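Local atomic coordinates of CEL44C (Paenibacillus polymyxa, PDB entry 2YIH), a protein that hydrolyses the beta-1,4-glucan backbone of xyloglucan and cellulose as an endo-acting enzyme, this chain being its glycoside hydrolase family 44 catalytic part. Residues 260-265 with 276-281; 68-73 with 117-122; 145-150 with 159-164; 448-453 with 510-515. The protein carries 8 engineered substitutions. All blocks are in the same frame, centred on the assembly; numbering follows the deposited sequence.

Contact 1. Residues 260-265 with 276-281; sequences DYYLDQ and RLLDVF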
loop_
_atom_site.group_PDB
_atom_site.type_symbol
_atom_site.label_atom_id
_atom_site.label_comp_id
_atom_site.label_asym_id
_atom_site.label_seq_id
_atom_site.Cartn_x
_atom_site.Cartn_y
_atom_site.Cartn_z
ATOM N N ASP A 260 14.780 12.480 3.279
ATOM C CA ASP A 260 16.075 12.690 2.610
ATOM C C ASP A 260 17.244 12.112 3.386
ATOM O O ASP A 260 18.128 11.471 2.795
ATOM C CB ASP A 260 16.320 14.193 2.393
ATOM C CG ASP A 260 15.371 14.789 1.367
ATOM O OD1 ASP A 260 14.769 14.028 0.579
ATOM O OD2 ASP A 260 15.180 16.019 1.381
ATOM N N TYR A 261 17.232 12.306 4.711
ATOM C CA TYR A 261 18.293 11.756 5.563
ATOM C C TYR A 261 18.365 10.233 5.398
ATOM O O TYR A 261 19.441 9.652 5.253
ATOM C CB TYR A 261 18.063 12.143 7.045
ATOM C CG TYR A 261 18.949 11.396 8.037
ATOM C CD1 TYR A 261 20.206 11.893 8.387
ATOM C CD2 TYR A 261 18.514 10.217 8.667
ATOM C CE1 TYR A 261 21.020 11.196 9.302
ATOM C CE2 TYR A 261 19.318 9.527 9.579
ATOM C CZ TYR A 261 20.567 10.023 9.890
ATOM O OH TYR A 261 21.369 9.357 10.768
ATOM N N TYR A 262 17.205 9.592 5.481
ATOM C CA TYR A 262 17.146 8.132 5.376
ATOM C C TYR A 262 17.654 7.637 4.018
ATOM O O TYR A 262 18.468 6.719 3.944
ATOM C CB TYR A 262 15.726 7.653 5.610
ATOM C CG TYR A 262 15.531 6.141 5.553
ATOM C CD1 TYR A 262 15.686 5.345 6.707
ATOM C CD2 TYR A 262 15.067 5.531 4.379
ATOM C CE1 TYR A 262 15.460 3.981 6.655
ATOM C CE2 TYR A 262 14.830 4.194 4.322
ATOM C CZ TYR A 262 15.002 3.429 5.467
ATOM O OH TYR A 262 14.704 2.118 5.410
ATOM N N LEU A 263 17.179 8.267 2.948
ATOM C CA LEU A 263 17.578 7.869 1.601
ATOM C C LEU A 263 19.081 8.010 1.410
ATOM O O LEU A 263 19.753 7.079 0.954
ATOM C CB LEU A 263 16.813 8.672 0.549
ATOM C CG LEU A 263 15.347 8.286 0.388
ATOM C CD1 LEU A 263 14.556 9.442 -0.194
ATOM C CD2 LEU A 263 15.214 7.037 -0.475
ATOM N N ASP A 264 19.623 9.149 1.841
ATOM C CA ASP A 264 21.049 9.402 1.669
ATOM C C ASP A 264 21.872 8.457 2.534
ATOM O O ASP A 264 22.896 7.921 2.098
ATOM C CB ASP A 264 21.344 10.878 2.020
ATOM C CG ASP A 264 22.744 11.315 1.617
ATOM O OD1 ASP A 264 23.246 10.859 0.584
ATOM O OD2 ASP A 264 23.301 12.195 2.314
ATOM N N GLN A 265 21.425 8.224 3.773
ATOM C CA GLN A 265 22.185 7.348 4.681
ATOM C C GLN A 265 22.129 5.894 4.239
ATOM O O GLN A 265 23.134 5.183 4.343
ATOM C CB GLN A 265 21.692 7.483 6.143
ATOM C CG GLN A 265 21.993 8.878 6.765
ATOM C CD GLN A 265 23.488 9.210 6.802
ATOM O OE1 GLN A 265 23.934 10.265 6.304
ATOM N NE2 GLN A 265 24.267 8.266 7.275
ATOM N N ARG A 276 23.139 -2.934 -2.736
ATOM C CA ARG A 276 21.953 -2.111 -2.449
ATOM C C ARG A 276 21.228 -2.689 -1.218
ATOM O O ARG A 276 20.768 -3.824 -1.246
ATOM C CB ARG A 276 20.987 -2.139 -3.653
ATOM C CG ARG A 276 19.671 -1.403 -3.415
ATOM C CD ARG A 276 18.887 -1.379 -4.699
ATOM N NE ARG A 276 19.238 -0.261 -5.602
ATOM C CZ ARG A 276 18.764 0.981 -5.515
ATOM N NH1 ARG A 276 17.984 1.358 -4.488
ATOM N NH2 ARG A 276 19.049 1.863 -6.497
ATOM N N LEU A 277 21.037 -1.863 -0.197
ATOM C CA LEU A 277 20.373 -2.301 1.045
ATOM C C LEU A 277 18.925 -1.804 1.175
ATOM O O LEU A 277 18.201 -2.217 2.090
ATOM C CB LEU A 277 21.199 -1.821 2.242
ATOM C CG LEU A 277 22.605 -2.415 2.338
ATOM C CD1 LEU A 277 23.334 -1.826 3.533
ATOM C CD2 LEU A 277 22.556 -3.956 2.439
ATOM N N LEU A 278 18.512 -0.911 0.282
ATOM C CA LEU A 278 17.136 -0.427 0.243
ATOM C C LEU A 278 16.655 -0.522 -1.193
ATOM O O LEU A 278 17.252 0.093 -2.066
ATOM C CB LEU A 278 17.043 1.030 0.724
ATOM C CG LEU A 278 15.636 1.648 0.671
ATOM C CD1 LEU A 278 14.723 1.020 1.755
ATOM C CD2 LEU A 278 15.746 3.144 0.852
ATOM N N ASP A 279 15.560 -1.248 -1.431
ATOM C CA ASP A 279 15.007 -1.360 -2.766
ATOM C C ASP A 279 13.792 -0.480 -2.965
ATOM O O ASP A 279 13.576 0.035 -4.063
ATOM C CB ASP A 279 14.656 -2.817 -3.063
ATOM C CG ASP A 279 15.888 -3.662 -3.152
ATOM O OD1 ASP A 279 16.595 -3.492 -4.179
ATOM O OD2 ASP A 279 16.197 -4.372 -2.168
ATOM N N VAL A 280 12.981 -0.326 -1.909
ATOM C CA VAL A 280 11.700 0.360 -2.035
ATOM C C VAL A 280 11.505 1.258 -0.827
ATOM O O VAL A 280 11.572 0.778 0.317
ATOM C CB VAL A 280 10.520 -0.652 -2.091
ATOM C CG1 VAL A 280 9.182 0.063 -2.343
ATOM C CG2 VAL A 280 10.778 -1.757 -3.174
ATOM N N PHE A 281 11.253 2.528 -1.094
ATOM C CA PHE A 281 10.993 3.492 -0.037
ATOM C C PHE A 281 9.515 3.402 0.251
ATOM O O PHE A 281 8.688 3.538 -0.659
ATOM C CB PHE A 281 11.401 4.905 -0.460
ATOM C CG PHE A 281 11.293 5.910 0.667
ATOM C CD1 PHE A 281 12.324 6.049 1.584
ATOM C CD2 PHE A 281 10.133 6.669 0.830
ATOM C CE1 PHE A 281 12.205 6.956 2.670
ATOM C CE2 PHE A 281 10.002 7.571 1.897
ATOM C CZ PHE A 281 11.041 7.696 2.827
#
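The rings of Tyr262 and Phe281 meet obliquely, their planes 66° apart. Tyr262 CD2 lies at the edge of the Phe281 ring, near its plane, and stands 3.6 Å from Phe281 CE1. Leu278 CD2 approaches the Tyr262 ring at a slant, and Leu263 CD2 the Phe281 ring in the same way. This is a helix-on-barrel contact of the TIM-barrel fold, in which helix 258-273, part of the beta-alpha-beta crossover from strand 227-233 to strand 280-285, packs against the outer side of the strand it leads into. With CG anti to the backbone N (chi1 -179°), Tyr262 reaches across from the helix and brings CE2 to 3.7 Å from Leu278 CD2. An alanine at Tyr262 would probably open a gap beside Leu278 and leave the edge of Phe281 without its neighbour. Leu263 packs beside it, its CD2 3.7 Å from Phe281 CD1 and 4.1 Å from Leu278 CD2. All four side chains are buried, and no hydrogen bond joins the two segments. Before the strand, the guanidinium of Arg276 bonds to Thr352 OG1 and Pro350 O, and its NH1 also donates to Leu278 O over 2.8 Å, with that oxygen in the guanidinium plane.

Contact 2. Residues 68-73 with 117-122; sequences HSSDNY and AADGNG. Engineered in segment 68-73: His68 (natural residue Gln). Engineered in segment 117-122: Ala118 (natural residue Lys).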
loop_
_atom_site.group_PDB
_atom_site.type_symbol
_atom_site.label_atom_id
_atom_site.label_comp_id
_atom_site.label_asym_id
_atom_site.label_seq_id
_atom_site.Cartn_x
_atom_site.Cartn_y
_atom_site.Cartn_z
ATOM N N HIS A 68 -1.598 -4.673 25.100
ATOM C CA HIS A 68 -0.244 -5.187 24.912
ATOM C C HIS A 68 -0.226 -6.704 25.072
ATOM O O HIS A 68 0.617 -7.284 25.749
ATOM C CB HIS A 68 0.739 -4.482 25.875
ATOM C CG HIS A 68 0.656 -2.998 25.806
ATOM N ND1 HIS A 68 1.317 -2.257 24.841
ATOM C CD2 HIS A 68 -0.062 -2.111 26.532
ATOM C CE1 HIS A 68 0.999 -0.984 24.978
ATOM N NE2 HIS A 68 0.168 -0.867 26.000
ATOM N N SER A 69 -1.169 -7.352 24.399
ATOM C CA SER A 69 -1.429 -8.769 24.600
ATOM C C SER A 69 -0.553 -9.603 23.663
ATOM O O SER A 69 -0.554 -9.385 22.458
ATOM C CB SER A 69 -2.912 -9.051 24.297
ATOM O OG SER A 69 -3.197 -10.439 24.380
ATOM N N SER A 70 0.136 -10.594 24.206
ATOM C CA SER A 70 0.799 -11.618 23.403
ATOM C C SER A 70 -0.134 -12.795 23.223
ATOM O O SER A 70 -0.646 -13.346 24.210
ATOM C CB SER A 70 2.078 -12.110 24.097
ATOM O OG SER A 70 3.044 -11.078 24.101
ATOM N N ASP A 71 -0.356 -13.208 21.981
ATOM C CA ASP A 71 -1.325 -14.263 21.748
ATOM C C ASP A 71 -1.238 -14.779 20.313
ATOM O O ASP A 71 -0.320 -14.393 19.551
ATOM C CB ASP A 71 -2.737 -13.735 22.083
ATOM C CG ASP A 71 -3.107 -12.515 21.259
ATOM O OD1 ASP A 71 -2.871 -12.551 20.032
ATOM O OD2 ASP A 71 -3.550 -11.501 21.856
ATOM N N ASN A 72 -2.119 -15.710 19.987
ATOM C CA ASN A 72 -2.132 -16.382 18.685
ATOM C C ASN A 72 -2.990 -15.678 17.621
ATOM O O ASN A 72 -3.416 -16.315 16.654
ATOM C CB ASN A 72 -2.613 -17.833 18.860
ATOM C CG ASN A 72 -4.058 -17.928 19.360
ATOM O OD1 ASN A 72 -4.654 -16.963 19.778
ATOM N ND2 ASN A 72 -4.579 -19.144 19.387
ATOM N N TYR A 73 -3.232 -14.381 17.782
ATOM C CA TYR A 73 -4.110 -13.663 16.844
ATOM C C TYR A 73 -3.728 -13.933 15.382
ATOM O O TYR A 73 -4.596 -14.106 14.526
ATOM C CB TYR A 73 -4.045 -12.159 17.087
ATOM C CG TYR A 73 -4.761 -11.355 16.008
ATOM C CD1 TYR A 73 -6.149 -11.353 15.928
ATOM C CD2 TYR A 73 -4.047 -10.672 15.027
ATOM C CE1 TYR A 73 -6.799 -10.662 14.929
ATOM C CE2 TYR A 73 -4.697 -9.946 14.062
ATOM C CZ TYR A 73 -6.061 -9.965 13.998
ATOM O OH TYR A 73 -6.698 -9.243 13.022
ATOM N N ALA A 117 7.429 -11.783 20.671
ATOM C CA ALA A 117 6.657 -12.467 21.733
ATOM C C ALA A 117 7.183 -13.870 22.039
ATOM O O ALA A 117 7.250 -14.743 21.146
ATOM C CB ALA A 117 5.204 -12.562 21.337
ATOM N N ALA A 118 7.448 -14.136 23.322
ATOM C CA ALA A 118 7.945 -15.456 23.713
ATOM C C ALA A 118 6.813 -16.440 23.934
ATOM O O ALA A 118 7.066 -17.653 24.053
ATOM C CB ALA A 118 8.791 -15.365 25.002
ATOM N N ASP A 119 5.597 -15.933 24.168
ATOM C CA ASP A 119 4.487 -16.824 24.536
ATOM C C ASP A 119 3.167 -16.249 23.999
ATOM O O ASP A 119 3.162 -15.180 23.378
ATOM C CB ASP A 119 4.398 -16.923 26.066
ATOM C CG ASP A 119 4.301 -15.570 26.718
ATOM O OD1 ASP A 119 3.352 -14.823 26.385
ATOM O OD2 ASP A 119 5.157 -15.244 27.577
ATOM N N GLY A 120 2.061 -16.940 24.302
ATOM C CA GLY A 120 0.726 -16.412 24.034
ATOM C C GLY A 120 -0.093 -16.166 25.295
ATOM O O GLY A 120 -1.302 -16.401 25.302
ATOM N N ASN A 121 0.543 -15.654 26.346
ATOM C CA ASN A 121 -0.078 -15.614 27.681
ATOM C C ASN A 121 -0.718 -14.246 28.016
ATOM O O ASN A 121 -0.909 -13.902 29.212
ATOM C CB ASN A 121 0.959 -16.010 28.756
ATOM C CG ASN A 121 1.587 -17.405 28.522
ATOM O OD1 ASN A 121 2.651 -17.708 29.091
ATOM N ND2 ASN A 121 0.941 -18.256 27.720
ATOM N N GLY A 122 -0.997 -13.429 26.990
ATOM C CA GLY A 122 -1.804 -12.211 27.165
ATOM C C GLY A 122 -1.053 -10.942 27.563
ATOM O O GLY A 122 0.114 -10.751 27.192
HETATM O O HOH W 1 4.868 -12.881 25.045
HETATM O O HOH W 2 -2.753 -17.429 22.417
#
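Ser70 reaches into the turn 117-122, and its side chain can be followed atom by atom. CB lies 3.3 Å from Asp119 O and looks past it to Asp119 OD1. OG is anti to the carbonyl carbon (chi1 -69°), which sets it 3.8 Å from Ala117 CB; there it bonds to Asn61 ND2 and to a water 2.7 Å from OG that also accepts a long bond from Asp119 N. The Ser70 backbone pairs with Gly122: Ser70 N donates to Gly122 O over 3.0 Å, and Gly122 N returns a bond to Ser70 O. Asn121 and Gly122 both face Ser70, a classic beta bulge in the small antiparallel sheet 60-61, 69-71, 122-123, which ties together the long loops after barrel strands 42-45 and 105-110. Ser69 OG rests 3.6 Å from Gly122 CA and donates to Asp71 OD2 over 2.8 Å. An alanine at Ser69 would probably leave Asp71 OD2 without this donor, the carboxylate then held through OD1. Asp71 OD1 and Asp119 OD1 each close an Asx turn; Asp71 is salt-bridged to Arg49 and Asp119 to Arg134. Two backbone bonds carry the pairing across, while the carboxylates shape their own segments and face arginines outside, making the contact largely polar.

Contact 3. Residues 145-150 with 159-164; sequences PFQLQP and VDEFVH. With SO4 (sulfate ion), chain F.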
loop_
_atom_site.group_PDB
_atom_site.type_symbol
_atom_site.label_atom_id
_atom_site.label_comp_id
_atom_site.label_asym_id
_atom_site.label_seq_id
_atom_site.Cartn_x
_atom_site.Cartn_y
_atom_site.Cartn_z
ATOM N N PRO A 145 25.019 -22.980 12.290
ATOM C CA PRO A 145 24.264 -23.724 11.289
ATOM C C PRO A 145 22.770 -23.460 11.443
ATOM O O PRO A 145 22.267 -23.475 12.551
ATOM C CB PRO A 145 24.597 -25.188 11.614
ATOM C CG PRO A 145 26.019 -25.121 12.123
ATOM C CD PRO A 145 26.047 -23.826 12.947
ATOM N N PHE A 146 22.088 -23.191 10.334
ATOM C CA PHE A 146 20.655 -22.958 10.371
ATOM C C PHE A 146 19.890 -24.252 10.661
ATOM O O PHE A 146 20.264 -25.323 10.201
ATOM C CB PHE A 146 20.165 -22.392 9.041
ATOM C CG PHE A 146 20.674 -21.026 8.725
ATOM C CD1 PHE A 146 20.618 -19.989 9.684
ATOM C CD2 PHE A 146 21.210 -20.755 7.472
ATOM C CE1 PHE A 146 21.064 -18.727 9.361
ATOM C CE2 PHE A 146 21.637 -19.480 7.153
ATOM C CZ PHE A 146 21.593 -18.472 8.126
ATOM N N GLN A 147 18.782 -24.131 11.381
ATOM C CA GLN A 147 17.887 -25.241 11.639
ATOM C C GLN A 147 16.563 -24.935 10.943
ATOM O O GLN A 147 16.018 -23.850 11.101
ATOM C CB GLN A 147 17.668 -25.390 13.168
ATOM C CG GLN A 147 18.976 -25.588 13.977
ATOM C CD GLN A 147 18.781 -25.348 15.495
ATOM O OE1 GLN A 147 18.937 -24.212 16.009
ATOM N NE2 GLN A 147 18.407 -26.405 16.209
ATOM N N LEU A 148 16.020 -25.896 10.208
ATOM C CA LEU A 148 14.641 -25.760 9.731
ATOM C C LEU A 148 13.623 -25.916 10.845
ATOM O O LEU A 148 12.504 -25.400 10.734
ATOM C CB LEU A 148 14.352 -26.769 8.605
ATOM C CG LEU A 148 15.179 -26.564 7.331
ATOM C CD1 LEU A 148 14.799 -27.632 6.302
ATOM C CD2 LEU A 148 14.984 -25.173 6.720
ATOM N N GLN A 149 14.013 -26.607 11.918
ATOM C CA GLN A 149 13.206 -26.732 13.137
ATOM C C GLN A 149 13.958 -25.904 14.196
ATOM O O GLN A 149 14.948 -26.389 14.768
ATOM C CB GLN A 149 13.089 -28.211 13.607
ATOM C CG GLN A 149 12.391 -29.160 12.603
ATOM C CD GLN A 149 12.886 -30.613 12.708
ATOM O OE1 GLN A 149 13.624 -31.095 11.841
ATOM N NE2 GLN A 149 12.489 -31.305 13.779
ATOM N N PRO A 150 13.594 -24.619 14.356
ATOM C CA PRO A 150 14.422 -23.756 15.212
ATOM C C PRO A 150 14.364 -24.146 16.681
ATOM O O PRO A 150 13.450 -24.866 17.116
ATOM C CB PRO A 150 13.805 -22.364 15.012
ATOM C CG PRO A 150 12.330 -22.657 14.687
ATOM C CD PRO A 150 12.419 -23.896 13.807
ATOM N N VAL A 159 16.774 -13.855 12.472
ATOM C CA VAL A 159 15.977 -13.452 11.306
ATOM C C VAL A 159 16.513 -14.137 10.056
ATOM O O VAL A 159 15.723 -14.600 9.216
ATOM C CB VAL A 159 15.933 -11.932 11.122
ATOM C CG1 VAL A 159 15.032 -11.595 9.931
ATOM C CG2 VAL A 159 15.382 -11.261 12.374
ATOM N N ASP A 160 17.836 -14.248 9.917
ATOM C CA ASP A 160 18.352 -14.874 8.704
ATOM C C ASP A 160 18.033 -16.372 8.624
ATOM O O ASP A 160 17.881 -16.920 7.531
ATOM C CB ASP A 160 19.847 -14.534 8.438
ATOM C CG ASP A 160 20.805 -15.135 9.460
ATOM O OD1 ASP A 160 20.402 -15.618 10.535
ATOM O OD2 ASP A 160 22.023 -15.081 9.169
ATOM N N GLU A 161 17.872 -17.009 9.782
ATOM C CA GLU A 161 17.401 -18.391 9.863
ATOM C C GLU A 161 15.979 -18.506 9.300
ATOM O O GLU A 161 15.638 -19.458 8.598
ATOM C CB GLU A 161 17.452 -18.887 11.312
ATOM C CG GLU A 161 17.110 -20.375 11.426
ATOM C CD GLU A 161 17.489 -20.941 12.770
ATOM O OE1 GLU A 161 16.978 -20.450 13.783
ATOM O OE2 GLU A 161 18.363 -21.829 12.810
ATOM N N PHE A 162 15.155 -17.521 9.608
ATOM C CA PHE A 162 13.809 -17.522 9.088
ATOM C C PHE A 162 13.840 -17.329 7.558
ATOM O O PHE A 162 13.071 -17.968 6.817
ATOM C CB PHE A 162 13.029 -16.400 9.759
ATOM C CG PHE A 162 11.644 -16.220 9.199
ATOM C CD1 PHE A 162 10.768 -17.310 9.131
ATOM C CD2 PHE A 162 11.249 -14.993 8.701
ATOM C CE1 PHE A 162 9.478 -17.139 8.625
ATOM C CE2 PHE A 162 9.954 -14.824 8.180
ATOM C CZ PHE A 162 9.085 -15.898 8.178
ATOM N N VAL A 163 14.633 -16.368 7.092
ATOM C CA VAL A 163 14.726 -16.168 5.646
ATOM C C VAL A 163 15.260 -17.431 4.955
ATOM O O VAL A 163 14.753 -17.863 3.912
ATOM C CB VAL A 163 15.542 -14.910 5.255
ATOM C CG1 VAL A 163 15.594 -14.759 3.693
ATOM C CG2 VAL A 163 14.915 -13.666 5.877
ATOM N N HIS A 164 16.250 -18.072 5.567
ATOM C CA HIS A 164 16.729 -19.344 5.025
ATOM C C HIS A 164 15.626 -20.408 4.943
ATOM O O HIS A 164 15.582 -21.189 3.974
ATOM C CB HIS A 164 17.929 -19.851 5.861
ATOM C CG HIS A 164 18.327 -21.260 5.560
ATOM N ND1 HIS A 164 19.277 -21.577 4.611
ATOM C CD2 HIS A 164 17.929 -22.433 6.104
ATOM C CE1 HIS A 164 19.423 -22.892 4.562
ATOM N NE2 HIS A 164 18.607 -23.436 5.450
HETATM S S SO4 F . 16.953 -29.176 10.933
HETATM O O1 SO4 F . 17.412 -28.380 9.789
HETATM O O2 SO4 F . 17.883 -30.258 11.207
HETATM O O3 SO4 F . 16.839 -28.347 12.136
HETATM O O4 SO4 F . 15.637 -29.745 10.673
HETATM O O HOH W 3 17.322 -21.733 16.131
HETATM O O HOH W 4 16.137 -22.217 8.686
#
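Phe146 lies against His164 in an offset stack, the centroids 4.7 Å apart and the planes tilted by 30°. The overlap falls on the rims: Phe146 CD2 stands over the imidazole face, 3.5 Å from His164 CG, while His164 CB lies over the face of the phenyl ring. Asp160 comes to the far end of that ring with its carboxylate plane perpendicular to it, placing OD1 3.4 Å from Phe146 CE1; OD1 also accepts from Lys142 N. Glu161 runs past Phe146 in the opposite direction, its CG anti to the backbone N (chi1 -174°) and its chain extended, which carries OE2 to Gln147 N; that N-H arrives on the anti side, tilted out of the carboxylate plane, over 2.7 Å. These residues pack helix 159-170, the TIM-barrel helix between strands 105-110 and 181-184, against a loop leading straight into the calcium site: Asp151 binds the ion, and Pro150 touches Glu56, another ligand. Lys142 NZ forms a salt bridge with Glu161 OE2 and bonds to Gln147 OE1. One water joins Gln147 OE1 to Glu161 OE1, a second Gln147 O to Glu161 O. Leu148 N donates over 2.9 Å to O1 of a sulfate ion, probably from the crystallisation liquor.

Contact 4. Residues 448-453 with 510-515; sequences HLVVMN and AYHIVL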
loop_
_atom_site.group_PDB
_atom_site.type_symbol
_atom_site.label_atom_id
_atom_site.label_comp_id
_atom_site.label_asym_id
_atom_site.label_seq_id
_atom_site.Cartn_x
_atom_site.Cartn_y
_atom_site.Cartn_z
ATOM N N HIS A 448 -9.274 1.187 -22.606
ATOM C CA HIS A 448 -9.967 1.101 -21.314
ATOM C C HIS A 448 -10.051 2.501 -20.732
ATOM O O HIS A 448 -9.023 3.198 -20.621
ATOM C CB HIS A 448 -9.168 0.200 -20.375
ATOM C CG HIS A 448 -9.327 -1.258 -20.664
ATOM N ND1 HIS A 448 -8.530 -1.942 -21.561
ATOM C CD2 HIS A 448 -10.193 -2.163 -20.156
ATOM C CE1 HIS A 448 -8.939 -3.194 -21.632
ATOM N NE2 HIS A 448 -9.951 -3.353 -20.795
ATOM N N LEU A 449 -11.249 2.903 -20.297
ATOM C CA LEU A 449 -11.425 4.212 -19.672
ATOM C C LEU A 449 -12.166 4.020 -18.372
ATOM O O LEU A 449 -13.230 3.395 -18.362
ATOM C CB LEU A 449 -12.273 5.145 -20.540
ATOM C CG LEU A 449 -11.880 5.298 -21.998
ATOM C CD1 LEU A 449 -12.896 6.262 -22.648
ATOM C CD2 LEU A 449 -10.442 5.818 -22.167
ATOM N N VAL A 450 -11.608 4.518 -17.277
ATOM C CA VAL A 450 -12.367 4.556 -16.000
ATOM C C VAL A 450 -12.711 6.015 -15.746
ATOM O O VAL A 450 -11.832 6.891 -15.761
ATOM C CB VAL A 450 -11.554 3.922 -14.821
ATOM C CG1 VAL A 450 -12.236 4.253 -13.449
ATOM C CG2 VAL A 450 -11.470 2.428 -14.987
ATOM N N VAL A 451 -14.007 6.302 -15.654
ATOM C CA VAL A 451 -14.481 7.670 -15.474
ATOM C C VAL A 451 -15.449 7.749 -14.282
ATOM O O VAL A 451 -16.195 6.793 -13.983
ATOM C CB VAL A 451 -15.128 8.219 -16.780
ATOM C CG1 VAL A 451 -16.366 7.395 -17.202
ATOM C CG2 VAL A 451 -15.456 9.720 -16.638
ATOM N N MET A 452 -15.409 8.852 -13.565
ATOM C CA MET A 452 -16.299 8.979 -12.412
ATOM C C MET A 452 -16.849 10.376 -12.249
ATOM O O MET A 452 -16.174 11.353 -12.578
ATOM C CB MET A 452 -15.591 8.521 -11.132
ATOM C CG MET A 452 -14.422 9.422 -10.695
ATOM S SD MET A 452 -13.053 8.497 -9.964
ATOM C CE MET A 452 -12.357 7.763 -11.472
ATOM N N ASN A 453 -18.075 10.456 -11.718
ATOM C CA ASN A 453 -18.698 11.717 -11.337
ATOM C C ASN A 453 -18.761 11.832 -9.814
ATOM O O ASN A 453 -19.459 11.031 -9.150
ATOM C CB ASN A 453 -20.123 11.758 -11.933
ATOM C CG ASN A 453 -20.801 13.113 -11.748
ATOM O OD1 ASN A 453 -20.366 13.942 -10.960
ATOM N ND2 ASN A 453 -21.928 13.292 -12.426
ATOM N N ALA A 510 -19.306 5.482 -10.981
ATOM C CA ALA A 510 -18.025 5.193 -11.640
ATOM C C ALA A 510 -18.278 4.154 -12.711
ATOM O O ALA A 510 -18.965 3.173 -12.448
ATOM C CB ALA A 510 -17.025 4.658 -10.622
ATOM N N TYR A 511 -17.735 4.364 -13.911
ATOM C CA TYR A 511 -17.847 3.378 -14.999
ATOM C C TYR A 511 -16.457 2.983 -15.483
ATOM O O TYR A 511 -15.515 3.820 -15.469
ATOM C CB TYR A 511 -18.563 3.967 -16.233
ATOM C CG TYR A 511 -20.033 4.333 -16.061
ATOM C CD1 TYR A 511 -20.968 3.362 -15.691
ATOM C CD2 TYR A 511 -20.491 5.622 -16.397
ATOM C CE1 TYR A 511 -22.324 3.673 -15.592
ATOM C CE2 TYR A 511 -21.847 5.966 -16.262
ATOM C CZ TYR A 511 -22.752 4.970 -15.871
ATOM O OH TYR A 511 -24.081 5.297 -15.748
ATOM N N HIS A 512 -16.379 1.752 -15.983
ATOM C CA HIS A 512 -15.250 1.270 -16.777
ATOM C C HIS A 512 -15.798 1.010 -18.168
ATOM O O HIS A 512 -16.691 0.175 -18.363
ATOM C CB HIS A 512 -14.704 -0.045 -16.188
ATOM C CG HIS A 512 -13.411 -0.541 -16.803
ATOM N ND1 HIS A 512 -12.486 -1.244 -16.065
ATOM C CD2 HIS A 512 -12.912 -0.481 -18.067
ATOM C CE1 HIS A 512 -11.476 -1.608 -16.844
ATOM N NE2 HIS A 512 -11.716 -1.171 -18.069
ATOM N N ILE A 513 -15.327 1.814 -19.109
ATOM C CA ILE A 513 -15.719 1.694 -20.537
ATOM C C ILE A 513 -14.610 0.976 -21.322
ATOM O O ILE A 513 -13.440 1.318 -21.181
ATOM C CB ILE A 513 -15.913 3.085 -21.132
ATOM C CG1 ILE A 513 -17.015 3.828 -20.341
ATOM C CG2 ILE A 513 -16.246 3.009 -22.632
ATOM C CD1 ILE A 513 -17.131 5.305 -20.630
ATOM N N VAL A 514 -14.984 -0.040 -22.104
ATOM C CA VAL A 514 -14.012 -0.798 -22.904
ATOM C C VAL A 514 -14.396 -0.618 -24.370
ATOM O O VAL A 514 -15.466 -1.071 -24.794
ATOM C CB VAL A 514 -13.970 -2.292 -22.536
ATOM C CG1 VAL A 514 -12.940 -3.048 -23.396
ATOM C CG2 VAL A 514 -13.664 -2.492 -21.002
ATOM N N LEU A 515 -13.573 0.125 -25.106
ATOM C CA LEU A 515 -13.852 0.419 -26.522
ATOM C C LEU A 515 -13.062 -0.538 -27.410
ATOM O O LEU A 515 -11.957 -0.950 -27.059
ATOM C CB LEU A 515 -13.448 1.847 -26.839
ATOM C CG LEU A 515 -14.121 2.873 -25.936
ATOM C CD1 LEU A 515 -13.435 4.201 -26.118
ATOM C CD2 LEU A 515 -15.567 2.973 -26.294
#
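Leu449 and Ile513 pair through two backbone bonds, and this ladder is the tight part of the contact. Leu449 N donates to Ile513 O over 2.8 Å and Ile513 N to Leu449 O over 2.7 Å; two residues along, Val451 and Tyr511 repeat the exchange. The strands run antiparallel at 159°, and between these hydrogen-bonded pairs Val450 sits opposite His512 in a non-hydrogen-bonded one. There Val450 CG2 lies over the face of the His512 imidazole, 4.2 Å from its centroid, while His512 ND1 is bonded to Leu407 O. Met452 and Ala510 continue this face, which packs on helix 367-382 of the barrel and on the loop around Tyr411.

On the face of Leu449, Val451, Tyr511 and Ile513, side chains meet less closely than the backbones. Val451 CG1, set between the backbone N and the carbonyl carbon (chi1 62°), reaches diagonally to Ile513 CD1 at 4.1 Å, and Leu449 CD1 meets Leu515 CD1 at the same separation. Tyr511 touches Val451 with its CB, but its ring leads away to an edge-to-face meeting with Tyr503. The solvent side lies at Tyr511 and Val514, both partly exposed. The strands belong to the beta-sandwich domain that accompanies the barrel in this family. Backbone bonds fix the strands' alignment, and mostly apolar side chains join their sheet to the barrel on one face and probably line the sandwich interior on the other.

Contacts 1, 2 and 3 all belong to the barrel module, while contact 4 lies in the beta-sandwich on the opposite side of the chain's centre, its centre about 49 Å from that of contact 3. Contacts 1 and 4 are buried, contacts 2 and 3 only partly. Contacts 1 and 3 both involve barrel helices, yet contact 1 is wholly apolar across its segments, whereas 145-150 with 159-164 mixes a ring stack with a carboxylate bond and bridging waters near the calcium ion. Contacts 2 and 4 both rest on antiparallel strand pairing: regular and flanked by apolar side chains in 448-453 with 510-515, short, bulged and polar in 68-73 with 117-122.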